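Local coordinates for anabena Tic22 (Anabaena sp., PDB 4EV1), which probably acts as a chaperone in protein transport, as a cyanobacterial member of the Tic22-like family, at residues F136-A141 against Q169-Q174; Y17-T20 against P26-R29; L2-I7 against Q91-K96; Q111-A116 against N128-V133; R51-A56 against A105-D110. All blocks are in the same frame, centred on the assembly; numbering follows the deposited sequence.

Interaction 1: F136-A141 against Q169-Q174; sequences FAVRFA and QGLLGQ
V138 and L171 meet through torsions that turn both side chains into the gap between strand and helix. In V138, CG1 stands opposite the backbone N (chi1 174°) and CG2 stands opposite the carbonyl carbon, so the two methyls spread over different parts of the helix. L171 also carries its CG trans to its own N (chi1 -177°), which sends its branch out toward the strand. V138 is the one residue of 136-141 that does the touching, and its CB points at the helix. The side chains of V138 and L171 meet at a slant. L171 CD2 rests 4.0 Å from V138 CB and also touches V138 CG2. V138 CG2 lies 3.9 Å from L172 N, close over the helix backbone. The other methyl, V138 CG1, reaches L172 CA at 4.1 Å. It comes within 4.4 Å of L172 CD1, a looser touch. V138 thus sets both methyls against the turn of L171 and L172.

The surroundings continue the same apolar layer. A168, one turn earlier on the helix, also touches V138, and L171 reaches on to P160 and F162 of strand 156-162. The backbone of V138 is hydrogen-bonded to V147, and those of A137 and R139 pair with Q185 and D183 of strand 183-188. The packing joins helix 165-175 to strand 134-139. No hydrogen bond or charge pair links the two segments. All three touching residues are buried, so the contact rests on aliphatic shape and exclusion of water.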
# COMPACT_ATOMS: atom_id res chain seq x y z
N PHE A 136 6.38 5.69 -6.16
CA PHE A 136 7.43 6.31 -6.93
C PHE A 136 7.05 6.28 -8.37
O PHE A 136 6.68 5.23 -8.87
CB PHE A 136 8.75 5.57 -6.70
CG PHE A 136 9.07 5.39 -5.25
CD1 PHE A 136 8.65 4.27 -4.57
CD2 PHE A 136 9.77 6.37 -4.54
CE1 PHE A 136 8.94 4.09 -3.22
CE2 PHE A 136 10.07 6.19 -3.20
CZ PHE A 136 9.65 5.05 -2.54
N ALA A 137 7.15 7.45 -9.03
CA ALA A 137 6.75 7.52 -10.43
C ALA A 137 7.87 8.20 -11.20
O ALA A 137 8.40 9.25 -10.75
CB ALA A 137 5.43 8.30 -10.57
N VAL A 138 8.23 7.61 -12.33
CA VAL A 138 9.30 8.14 -13.15
C VAL A 138 8.78 9.22 -14.09
O VAL A 138 7.74 9.05 -14.71
CB VAL A 138 9.98 7.03 -13.94
CG1 VAL A 138 11.02 7.60 -14.96
CG2 VAL A 138 10.61 6.08 -12.95
N ARG A 139 9.51 10.32 -14.17
CA ARG A 139 9.10 11.43 -15.04
C ARG A 139 10.21 11.71 -16.00
O ARG A 139 11.38 11.50 -15.68
CB ARG A 139 8.85 12.69 -14.23
CG ARG A 139 7.84 12.56 -13.12
CD ARG A 139 7.59 13.90 -12.49
NE ARG A 139 8.68 14.33 -11.62
CZ ARG A 139 8.59 15.30 -10.72
NH1 ARG A 139 7.45 15.96 -10.54
NH2 ARG A 139 9.64 15.59 -9.96
N PHE A 140 9.84 12.19 -17.18
CA PHE A 140 10.82 12.62 -18.17
C PHE A 140 11.72 13.76 -17.63
O PHE A 140 12.92 13.83 -17.95
CB PHE A 140 10.11 13.06 -19.46
CG PHE A 140 9.48 11.92 -20.24
CD1 PHE A 140 10.28 10.99 -20.90
CD2 PHE A 140 8.12 11.77 -20.30
CE1 PHE A 140 9.71 9.92 -21.59
CE2 PHE A 140 7.55 10.71 -20.99
CZ PHE A 140 8.34 9.79 -21.64
N ALA A 141 11.13 14.64 -16.82
CA ALA A 141 11.85 15.71 -16.14
C ALA A 141 10.92 16.26 -15.07
O ALA A 141 9.71 16.05 -15.17
CB ALA A 141 12.27 16.83 -17.13
N GLN A 169 13.74 2.96 -9.90
CA GLN A 169 15.12 3.27 -10.31
C GLN A 169 15.46 2.48 -11.56
O GLN A 169 16.21 2.96 -12.43
CB GLN A 169 16.15 2.96 -9.21
CG GLN A 169 16.56 4.18 -8.34
CD GLN A 169 17.52 5.15 -9.05
OE1 GLN A 169 17.38 6.38 -8.93
NE2 GLN A 169 18.49 4.62 -9.79
N GLY A 170 14.90 1.28 -11.66
CA GLY A 170 15.06 0.45 -12.85
C GLY A 170 14.55 1.13 -14.10
O GLY A 170 15.27 1.20 -15.09
N LEU A 171 13.31 1.63 -14.06
CA LEU A 171 12.72 2.37 -15.19
C LEU A 171 13.44 3.68 -15.48
O LEU A 171 13.69 4.01 -16.64
CB LEU A 171 11.24 2.66 -14.94
CG LEU A 171 10.46 3.38 -16.07
CD1 LEU A 171 10.47 2.62 -17.39
CD2 LEU A 171 9.02 3.58 -15.61
N LEU A 172 13.81 4.41 -14.42
CA LEU A 172 14.63 5.61 -14.58
C LEU A 172 15.85 5.31 -15.45
O LEU A 172 16.08 5.99 -16.46
CB LEU A 172 15.08 6.15 -13.22
CG LEU A 172 15.94 7.41 -13.28
CD1 LEU A 172 15.24 8.45 -14.13
CD2 LEU A 172 16.23 7.92 -11.89
N GLY A 173 16.59 4.27 -15.08
CA GLY A 173 17.76 3.80 -15.83
C GLY A 173 17.51 3.58 -17.31
O GLY A 173 18.37 3.90 -18.13
N GLN A 174 16.33 3.07 -17.67
CA GLN A 174 15.97 2.85 -19.09
C GLN A 174 15.64 4.14 -19.83
O GLN A 174 15.80 4.22 -21.05
CB GLN A 174 14.77 1.90 -19.23
CG GLN A 174 15.05 0.45 -18.86
CD GLN A 174 13.78 -0.37 -18.67
OE1 GLN A 174 12.93 -0.43 -19.56
NE2 GLN A 174 13.66 -1.01 -17.52

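Interaction 2: Y17-T20 against P26-R29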
# COMPACT_ATOMS: atom_id res chain seq x y z
N TYR A 17 -0.75 -7.17 3.98
CA TYR A 17 -0.60 -8.35 4.90
C TYR A 17 -1.18 -8.04 6.30
O TYR A 17 -0.79 -7.08 6.93
CB TYR A 17 0.86 -8.73 4.93
CG TYR A 17 1.38 -9.01 3.55
CD1 TYR A 17 1.03 -10.17 2.89
CD2 TYR A 17 2.16 -8.10 2.88
CE1 TYR A 17 1.47 -10.44 1.61
CE2 TYR A 17 2.60 -8.35 1.57
CZ TYR A 17 2.23 -9.54 0.93
OH TYR A 17 2.66 -9.83 -0.35
N LEU A 18 -2.17 -8.80 6.73
CA LEU A 18 -2.84 -8.64 7.98
C LEU A 18 -2.37 -9.75 8.90
O LEU A 18 -1.99 -10.84 8.42
CB LEU A 18 -4.33 -8.74 7.79
CG LEU A 18 -4.99 -7.63 6.95
CD1 LEU A 18 -6.52 -7.79 7.08
CD2 LEU A 18 -4.51 -6.18 7.36
N VAL A 19 -2.28 -9.43 10.18
CA VAL A 19 -2.06 -10.44 11.21
C VAL A 19 -3.42 -10.93 11.69
O VAL A 19 -4.25 -10.16 12.25
CB VAL A 19 -1.22 -9.91 12.38
CG1 VAL A 19 -1.15 -10.98 13.52
CG2 VAL A 19 0.17 -9.56 11.93
N THR A 20 -3.66 -12.22 11.47
CA THR A 20 -5.01 -12.79 11.64
C THR A 20 -5.00 -14.12 12.34
O THR A 20 -3.93 -14.70 12.48
CB THR A 20 -5.74 -12.98 10.31
OG1 THR A 20 -5.25 -14.12 9.62
CG2 THR A 20 -5.62 -11.76 9.39
N PRO A 26 -8.82 -10.41 11.78
CA PRO A 26 -7.62 -9.63 12.13
C PRO A 26 -7.44 -9.40 13.62
O PRO A 26 -8.42 -9.19 14.33
CB PRO A 26 -7.87 -8.28 11.43
CG PRO A 26 -8.78 -8.61 10.35
CD PRO A 26 -9.69 -9.66 10.88
N LEU A 27 -6.19 -9.45 14.08
CA LEU A 27 -5.85 -9.12 15.45
C LEU A 27 -6.03 -7.61 15.56
O LEU A 27 -5.45 -6.86 14.77
CB LEU A 27 -4.41 -9.46 15.74
CG LEU A 27 -3.89 -9.09 17.13
CD1 LEU A 27 -4.62 -9.87 18.24
CD2 LEU A 27 -2.40 -9.33 17.16
N SER A 28 -6.80 -7.16 16.53
CA SER A 28 -7.10 -5.75 16.67
C SER A 28 -7.21 -5.34 18.13
O SER A 28 -7.27 -6.18 19.00
CB SER A 28 -8.38 -5.44 15.93
OG SER A 28 -9.48 -5.98 16.62
N ARG A 29 -7.22 -4.04 18.36
CA ARG A 29 -7.32 -3.41 19.69
C ARG A 29 -8.59 -2.54 19.65
O ARG A 29 -8.86 -1.90 18.61
CB ARG A 29 -6.04 -2.59 19.93
CG ARG A 29 -6.19 -1.21 20.60
CD ARG A 29 -4.91 -0.77 21.32
NE ARG A 29 -5.12 -0.63 22.77
CZ ARG A 29 -4.42 0.17 23.58
NH1 ARG A 29 -3.43 0.95 23.12
NH2 ARG A 29 -4.74 0.20 24.87
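V19 and L27 are joined by the one hydrogen bond between these segments, L27 N to V19 O at 2.8 Å. It is almost straight, 176° at the hydrogen, and the donor lies in the carbonyl plane. The same oxygen has a second, weaker neighbour: P26 CA approaches V19 O at 3.4 Å as a CA-H...O contact. T20 and P26 form a single beta bridge, with their CA atoms 4.1 Å apart.

Side chains pack alongside this bridge. L18 and P26 run side by side, and L18 CD1 lies 4.1 Å from P26 CG on the proline ring. V19 and L27 also point the same way, with V19 CG1 4.2 Å from L27 CD2. T20 CG2 lies 4.0 Å from P26 CA. The first torsion of T20 (77°) sets OG1 between the backbone N and the carbonyl carbon. This methyl then faces P26, while OG1 bonds to T81 OG1.

Further out, L27 O accepts from T45 OG1, so the backbone of L27 is held at both its N and its O. The short connection leads from strand 15-20, paired antiparallel with strand 79-84, to strand 28-30, paired with strand 43-48. Y17 also bonds through its backbone to Y48 of strand 43-48. Helix 51-63 covers V19 and L27 through F57, while L18 and P26 touch A47 and T45 of strand 43-48.

Interaction 3: L2-I7 against Q91-K96; sequences LSEQQI and QLQQTK
E4 and Q93 are joined by one bond between side chains, while their helices stay well apart, 9.6 Å between the CA atoms of E4 and Q93. Q93 NE2 gives a hydrogen to E4 OE1 at 3.2 Å. The bond is long but nearly straight, 169° at the hydrogen. E4 OE1 lies almost in the amide plane of Q93. On the glutamate, the donor comes from the syn side but tilted out of the carboxylate plane, and the two flat groups are turned 74° from each other. Both chains bend at chi2, and they cross at about a right angle. Q93 CG adds a touch 3.6 Å from E4 OE1.

E4 has a further polar partner. Its OE2 bonds to Y89 OH, one turn before Q93 on its helix, so the carboxylate is held at both oxygens. Without the amide, as with an alanine here, E4 OE1 is likely to lose its donor from Q93, and the carboxylate would then be tied to this helix through Y89 alone among the partners described.

S3 is the N-cap of helix 4-11, and it forms a capping box with Q6. Q6 N donates to S3 OG at 2.8 Å, and S3 N donates to Q6 OE1 at 2.7 Å. The contact thus bridges the start of helix 4-11 and the end of helix 85-94 at the surface. I7 of helix 4-11 and L2, just before it, pack on helix 189-198.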
# COMPACT_ATOMS: atom_id res chain seq x y z
N LEU A 2 -13.09 7.76 -12.89
CA LEU A 2 -13.01 6.35 -12.56
C LEU A 2 -14.11 6.00 -11.56
O LEU A 2 -14.35 6.73 -10.59
CB LEU A 2 -11.63 5.98 -11.99
CG LEU A 2 -10.44 6.24 -12.92
CD1 LEU A 2 -9.11 6.07 -12.19
CD2 LEU A 2 -10.50 5.31 -14.12
N SER A 3 -14.78 4.88 -11.80
CA SER A 3 -15.80 4.38 -10.89
C SER A 3 -15.14 3.83 -9.63
O SER A 3 -13.93 3.59 -9.63
CB SER A 3 -16.61 3.28 -11.56
OG SER A 3 -15.86 2.08 -11.67
N GLU A 4 -15.93 3.65 -8.57
CA GLU A 4 -15.49 2.93 -7.37
C GLU A 4 -15.02 1.49 -7.67
O GLU A 4 -14.08 1.00 -7.03
CB GLU A 4 -16.60 2.91 -6.31
CG GLU A 4 -16.73 4.21 -5.47
CD GLU A 4 -15.53 4.46 -4.51
OE1 GLU A 4 -15.69 4.24 -3.29
OE2 GLU A 4 -14.44 4.89 -4.96
N GLN A 5 -15.67 0.81 -8.62
CA GLN A 5 -15.21 -0.51 -9.01
C GLN A 5 -13.88 -0.45 -9.76
O GLN A 5 -13.00 -1.29 -9.55
CB GLN A 5 -16.26 -1.28 -9.82
CG GLN A 5 -15.80 -2.70 -10.20
CD GLN A 5 -15.50 -3.60 -8.99
OE1 GLN A 5 -16.12 -3.48 -7.91
NE2 GLN A 5 -14.53 -4.51 -9.16
N GLN A 6 -13.71 0.54 -10.63
CA GLN A 6 -12.44 0.71 -11.32
C GLN A 6 -11.29 1.02 -10.35
O GLN A 6 -10.19 0.51 -10.54
CB GLN A 6 -12.52 1.81 -12.37
CG GLN A 6 -13.36 1.39 -13.57
CD GLN A 6 -13.64 2.54 -14.53
OE1 GLN A 6 -14.04 3.63 -14.11
NE2 GLN A 6 -13.44 2.30 -15.82
N ILE A 7 -11.52 1.91 -9.39
CA ILE A 7 -10.54 2.26 -8.38
C ILE A 7 -10.18 1.01 -7.55
O ILE A 7 -9.00 0.73 -7.35
CB ILE A 7 -11.02 3.43 -7.47
CG1 ILE A 7 -11.15 4.71 -8.29
CG2 ILE A 7 -10.09 3.66 -6.33
CD1 ILE A 7 -11.53 5.95 -7.47
N GLN A 91 -14.13 -1.95 1.84
CA GLN A 91 -14.69 -2.16 3.15
C GLN A 91 -14.76 -0.85 3.96
O GLN A 91 -15.77 -0.55 4.62
CB GLN A 91 -13.91 -3.22 3.91
CG GLN A 91 -14.48 -3.44 5.29
CD GLN A 91 -13.90 -4.61 6.02
OE1 GLN A 91 -13.74 -5.70 5.48
NE2 GLN A 91 -13.61 -4.40 7.30
N LEU A 92 -13.69 -0.06 3.91
CA LEU A 92 -13.68 1.22 4.64
C LEU A 92 -14.77 2.17 4.09
O LEU A 92 -15.43 2.85 4.87
CB LEU A 92 -12.30 1.88 4.63
CG LEU A 92 -11.23 1.19 5.48
CD1 LEU A 92 -9.83 1.73 5.11
CD2 LEU A 92 -11.55 1.39 6.98
N GLN A 93 -14.98 2.15 2.78
CA GLN A 93 -16.01 3.01 2.17
C GLN A 93 -17.43 2.54 2.58
O GLN A 93 -18.30 3.38 2.86
CB GLN A 93 -15.87 3.08 0.64
CG GLN A 93 -14.60 3.77 0.13
CD GLN A 93 -14.62 5.28 0.34
OE1 GLN A 93 -14.29 5.77 1.43
NE2 GLN A 93 -15.05 6.02 -0.69
N GLN A 94 -17.62 1.23 2.71
CA GLN A 94 -18.94 0.64 2.99
C GLN A 94 -19.29 0.49 4.48
O GLN A 94 -20.44 0.19 4.84
CB GLN A 94 -19.04 -0.74 2.31
CG GLN A 94 -19.01 -0.65 0.81
CD GLN A 94 -18.90 -2.00 0.13
OE1 GLN A 94 -18.57 -3.01 0.75
NE2 GLN A 94 -19.15 -2.02 -1.18
N THR A 95 -18.31 0.70 5.36
CA THR A 95 -18.59 0.62 6.79
C THR A 95 -18.52 1.98 7.54
O THR A 95 -18.61 1.99 8.75
CB THR A 95 -17.66 -0.38 7.48
OG1 THR A 95 -16.30 0.05 7.28
CG2 THR A 95 -17.87 -1.82 6.93
N LYS A 96 -18.36 3.08 6.81
CA LYS A 96 -18.27 4.46 7.38
C LYS A 96 -19.32 4.84 8.43
O LYS A 96 -19.02 5.64 9.30
CB LYS A 96 -18.40 5.49 6.27
CG LYS A 96 -17.14 5.70 5.46
CD LYS A 96 -17.09 7.11 4.87
CE LYS A 96 -15.84 7.27 3.99
NZ LYS A 96 -16.11 7.01 2.54

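Interaction 4: Q111-A116 against N128-V133. With EDO (1,2-ethanediol), chain F.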
# COMPACT_ATOMS: atom_id res chain seq x y z
N GLN A 111 12.69 0.46 4.19
CA GLN A 111 13.58 0.85 3.07
C GLN A 111 12.92 1.90 2.15
O GLN A 111 13.58 2.76 1.57
CB GLN A 111 13.94 -0.40 2.25
CG GLN A 111 15.08 -0.20 1.23
CD GLN A 111 16.37 0.26 1.89
OE1 GLN A 111 16.58 0.05 3.10
NE2 GLN A 111 17.25 0.89 1.12
N GLU A 112 11.60 1.83 2.01
CA GLU A 112 10.91 2.73 1.08
C GLU A 112 10.66 4.10 1.70
O GLU A 112 10.67 5.11 1.00
CB GLU A 112 9.58 2.15 0.65
CG GLU A 112 9.68 0.77 0.08
CD GLU A 112 10.64 0.61 -1.08
OE1 GLU A 112 11.04 1.60 -1.73
OE2 GLU A 112 10.98 -0.56 -1.39
N ILE A 113 10.44 4.15 3.00
CA ILE A 113 10.44 5.45 3.67
C ILE A 113 11.81 6.16 3.49
O ILE A 113 11.86 7.32 3.08
CB ILE A 113 10.12 5.32 5.17
CG1 ILE A 113 8.69 4.78 5.36
CG2 ILE A 113 10.28 6.69 5.85
CD1 ILE A 113 7.65 5.74 4.97
N LYS A 114 12.89 5.44 3.76
CA LYS A 114 14.26 5.98 3.62
C LYS A 114 14.48 6.45 2.20
O LYS A 114 14.94 7.58 1.98
CB LYS A 114 15.33 4.94 3.98
CG LYS A 114 16.74 5.56 4.24
CD LYS A 114 17.85 4.52 4.15
CE LYS A 114 19.23 5.14 4.36
NZ LYS A 114 19.31 6.54 3.83
N GLY A 115 14.13 5.60 1.24
CA GLY A 115 14.23 5.93 -0.18
C GLY A 115 13.46 7.17 -0.56
O GLY A 115 13.94 7.97 -1.38
N ALA A 116 12.27 7.34 0.04
CA ALA A 116 11.40 8.47 -0.25
C ALA A 116 12.02 9.79 0.21
O ALA A 116 12.00 10.78 -0.50
CB ALA A 116 10.04 8.30 0.42
N ASN A 128 11.67 16.07 7.29
CA ASN A 128 12.14 15.44 8.55
C ASN A 128 11.43 14.10 8.88
O ASN A 128 11.95 13.29 9.65
CB ASN A 128 12.08 16.43 9.73
CG ASN A 128 10.66 16.86 10.09
OD1 ASN A 128 10.27 16.84 11.27
ND2 ASN A 128 9.88 17.28 9.09
N GLN A 129 10.27 13.86 8.26
CA GLN A 129 9.61 12.54 8.34
C GLN A 129 8.59 12.33 7.19
O GLN A 129 8.03 13.30 6.66
CB GLN A 129 8.96 12.32 9.71
CG GLN A 129 7.52 12.82 9.85
CD GLN A 129 7.00 12.79 11.29
OE1 GLN A 129 7.63 12.21 12.19
NE2 GLN A 129 5.85 13.41 11.50
N PHE A 130 8.35 11.07 6.81
CA PHE A 130 7.38 10.72 5.76
C PHE A 130 6.10 10.06 6.30
O PHE A 130 6.14 9.04 6.98
CB PHE A 130 8.01 9.82 4.70
CG PHE A 130 7.24 9.79 3.40
CD1 PHE A 130 7.43 10.78 2.45
CD2 PHE A 130 6.30 8.79 3.15
CE1 PHE A 130 6.71 10.77 1.24
CE2 PHE A 130 5.57 8.77 1.96
CZ PHE A 130 5.77 9.75 0.99
N LYS A 131 4.96 10.65 5.94
CA LYS A 131 3.66 10.09 6.27
C LYS A 131 3.09 9.22 5.14
O LYS A 131 3.27 9.49 3.95
CB LYS A 131 2.66 11.21 6.61
CG LYS A 131 3.12 12.14 7.74
CD LYS A 131 2.35 13.46 7.71
CE LYS A 131 2.46 14.22 9.01
NZ LYS A 131 1.71 15.51 8.89
N SER A 132 2.39 8.19 5.53
CA SER A 132 1.67 7.32 4.60
C SER A 132 2.64 6.40 3.86
O SER A 132 3.86 6.37 4.14
CB SER A 132 0.82 8.16 3.61
OG SER A 132 -0.13 7.35 2.91
N VAL A 133 2.09 5.66 2.91
CA VAL A 133 2.85 4.67 2.14
C VAL A 133 3.37 5.37 0.90
O VAL A 133 2.58 5.89 0.14
CB VAL A 133 1.96 3.52 1.68
CG1 VAL A 133 2.76 2.47 0.89
CG2 VAL A 133 1.27 2.83 2.90
C1 EDO F . 7.13 -1.59 -0.99
O1 EDO F . 5.95 -2.13 -0.40
C2 EDO F . 8.21 -2.65 -1.08
O2 EDO F . 9.50 -2.28 -0.68
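I113 and F130 stand where the backbones come nearest, with their CA atoms 6.4 Å apart. Segment 111-116 is regular helix, with G115 N bonded to Q111 O and A116 N to E112 O. Segment 128-133 runs past it without helix or strand. No hydrogen bond crosses between them.

F130 carries the contact. Its CG lies trans to the backbone N (chi1 -161°), which sends the ring in against the helix. The methyl of A116 sits over one ring face in a CH-pi contact, its CB 4.2 Å from the F130 ring centroid and near the ring normal. I113 comes in obliquely: its CD1 lies 3.8 Å from F130 CD2, while I113 CG2 is 4.0 Å from F130 CB. The end of I113 also touches the loop backbone, CD1 to S132 O at 3.9 Å. The ring is thus gripped by two residues one turn apart.

E112 faces another way. Its OE1 accepts from K165 N, and its OE2 bonds to S164 OG, so both oxygens are satisfied within the protein. A 1,2-ethanediol, probably from the crystallisation liquor, lies very near OE2.

The loop leads from helix 110-121 into strand 134-139. P134 of that strand touches E112, I113 and A116. V186 of strand 183-188 touches both A116 and F130, and S132 OG bonds to D190 OD2 at the start of helix 189-198.

Interaction 5: R51-A56 against A105-D110; sequences RQEAQA and AFKPVD
K107 NZ is gripped by three oxygens, one of them from E53. It makes a salt bridge to E53 OE1 at 2.7 Å, a second to D110 OD1 at 3.0 Å, and a hydrogen bond to P108 O at 2.9 Å. The lysine meets both carboxylates from above their planes, whereas the P108 carbonyl points almost straight at it. Bends at chi2 and chi4 of K107 fold its chain back over the turn, and it crosses the E53 chain at about a right angle. A water donates to both E53 OE1 and K107 O, adding a second link between glutamate and strand end.

E53 OE2 lies 4.2 Å from D110 OD2. The ammonium between the two acids probably offsets this repulsion. A methionine in place of K107 would probably leave E53 and D110 as close like charges without their shared counter-ion. E53 OE2 also packs on V109, 3.7 Å from V109 CA.

V109 is the N-cap of helix 110-121, so the network sits where strand 102-107 turns into that helix. Helix 51-63 brings E53 to this junction. Y48 of strand 43-48 touches both E53 and K107, and K107 pairs through its backbone with A47 and M49.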
# COMPACT_ATOMS: atom_id res chain seq x y z
N ARG A 51 5.14 -8.63 3.92
CA ARG A 51 4.78 -9.90 4.55
C ARG A 51 5.80 -10.30 5.62
O ARG A 51 5.42 -10.74 6.71
CB ARG A 51 4.67 -11.00 3.50
CG ARG A 51 4.08 -12.30 4.03
CD ARG A 51 3.53 -13.16 2.90
NE ARG A 51 4.53 -14.08 2.37
CZ ARG A 51 4.71 -15.32 2.80
NH1 ARG A 51 3.95 -15.80 3.77
NH2 ARG A 51 5.65 -16.09 2.26
N GLN A 52 7.08 -10.13 5.32
CA GLN A 52 8.15 -10.49 6.25
C GLN A 52 8.03 -9.68 7.56
O GLN A 52 8.24 -10.24 8.65
CB GLN A 52 9.56 -10.30 5.64
CG GLN A 52 10.71 -10.26 6.70
CD GLN A 52 12.08 -10.67 6.17
OE1 GLN A 52 12.97 -11.02 6.95
NE2 GLN A 52 12.26 -10.60 4.87
N GLU A 53 7.67 -8.40 7.44
CA GLU A 53 7.45 -7.56 8.63
C GLU A 53 6.28 -8.06 9.46
O GLU A 53 6.38 -8.12 10.70
CB GLU A 53 7.27 -6.05 8.29
CG GLU A 53 8.56 -5.37 8.04
CD GLU A 53 8.45 -3.89 7.60
OE1 GLU A 53 7.50 -3.22 8.04
OE2 GLU A 53 9.35 -3.43 6.82
N ALA A 54 5.18 -8.42 8.80
CA ALA A 54 4.01 -8.97 9.48
C ALA A 54 4.39 -10.22 10.24
O ALA A 54 4.01 -10.40 11.38
CB ALA A 54 2.85 -9.31 8.43
N GLN A 55 5.12 -11.10 9.58
CA GLN A 55 5.52 -12.32 10.20
C GLN A 55 6.45 -12.09 11.40
O GLN A 55 6.34 -12.80 12.40
CB GLN A 55 6.14 -13.26 9.18
CG GLN A 55 6.33 -14.69 9.74
CD GLN A 55 5.06 -15.41 10.15
OE1 GLN A 55 4.90 -15.83 11.35
NE2 GLN A 55 4.14 -15.54 9.23
N ALA A 56 7.31 -11.09 11.31
CA ALA A 56 8.27 -10.78 12.38
C ALA A 56 7.49 -10.35 13.62
O ALA A 56 7.84 -10.72 14.75
CB ALA A 56 9.24 -9.67 11.90
N ALA A 105 -4.40 0.66 10.30
CA ALA A 105 -3.20 1.47 10.27
C ALA A 105 -2.22 0.79 9.34
O ALA A 105 -2.10 -0.44 9.43
CB ALA A 105 -2.61 1.57 11.66
N PHE A 106 -1.63 1.51 8.38
CA PHE A 106 -0.73 0.91 7.38
C PHE A 106 0.77 1.17 7.66
O PHE A 106 1.18 2.31 7.79
CB PHE A 106 -1.07 1.39 5.96
CG PHE A 106 -2.39 0.90 5.45
CD1 PHE A 106 -3.56 1.49 5.88
CD2 PHE A 106 -2.47 -0.13 4.53
CE1 PHE A 106 -4.79 1.06 5.41
CE2 PHE A 106 -3.70 -0.55 4.07
CZ PHE A 106 -4.85 0.05 4.52
N LYS A 107 1.55 0.10 7.72
CA LYS A 107 3.01 0.16 7.93
C LYS A 107 3.75 0.01 6.62
O LYS A 107 3.76 -1.09 6.00
CB LYS A 107 3.44 -0.95 8.89
CG LYS A 107 4.96 -1.07 9.19
CD LYS A 107 5.57 0.16 9.79
CE LYS A 107 7.06 -0.02 10.13
NZ LYS A 107 7.79 -0.68 9.00
N PRO A 108 4.37 1.13 6.15
CA PRO A 108 5.15 1.03 4.93
C PRO A 108 6.47 0.30 5.21
O PRO A 108 6.87 0.18 6.36
CB PRO A 108 5.41 2.48 4.54
CG PRO A 108 5.23 3.31 5.79
CD PRO A 108 4.42 2.47 6.78
N VAL A 109 7.11 -0.17 4.16
CA VAL A 109 8.40 -0.89 4.28
C VAL A 109 9.48 0.12 4.60
O VAL A 109 9.55 1.17 3.98
CB VAL A 109 8.71 -1.63 2.98
CG1 VAL A 109 10.12 -2.28 3.04
CG2 VAL A 109 7.62 -2.66 2.71
N ASP A 110 10.31 -0.17 5.60
CA ASP A 110 11.28 0.82 6.13
C ASP A 110 12.21 1.35 5.05
O ASP A 110 12.46 2.54 4.98
CB ASP A 110 12.13 0.21 7.27
CG ASP A 110 11.35 0.01 8.56
OD1 ASP A 110 10.41 0.81 8.84
OD2 ASP A 110 11.69 -0.96 9.29
O HOH W 1 5.47 -3.48 6.28

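In the fold
Along the chain interaction 2 is nested within the loop that interaction 3 closes, and interactions 3 and 5 alternate in their segments. Interactions 4 and 1 follow in turn. Interactions 2 and 5 reach the same mixed sheet and touch through Y17 with R51 and A54, their centres 12 Å apart. Interaction 5 passes to interaction 4 as strand 102-107 turns into helix 110-121, with P108 packed on I113. Interaction 4 then touches interaction 1, where F136 packs on E112 and A116. Interactions 1 and 2 lie on opposite sides of the chain's centre, about 35 Å apart between centres. Packing is thus continuous from interaction 2 through 5 and 4 to 1, with helix 110-121 between the last two steps.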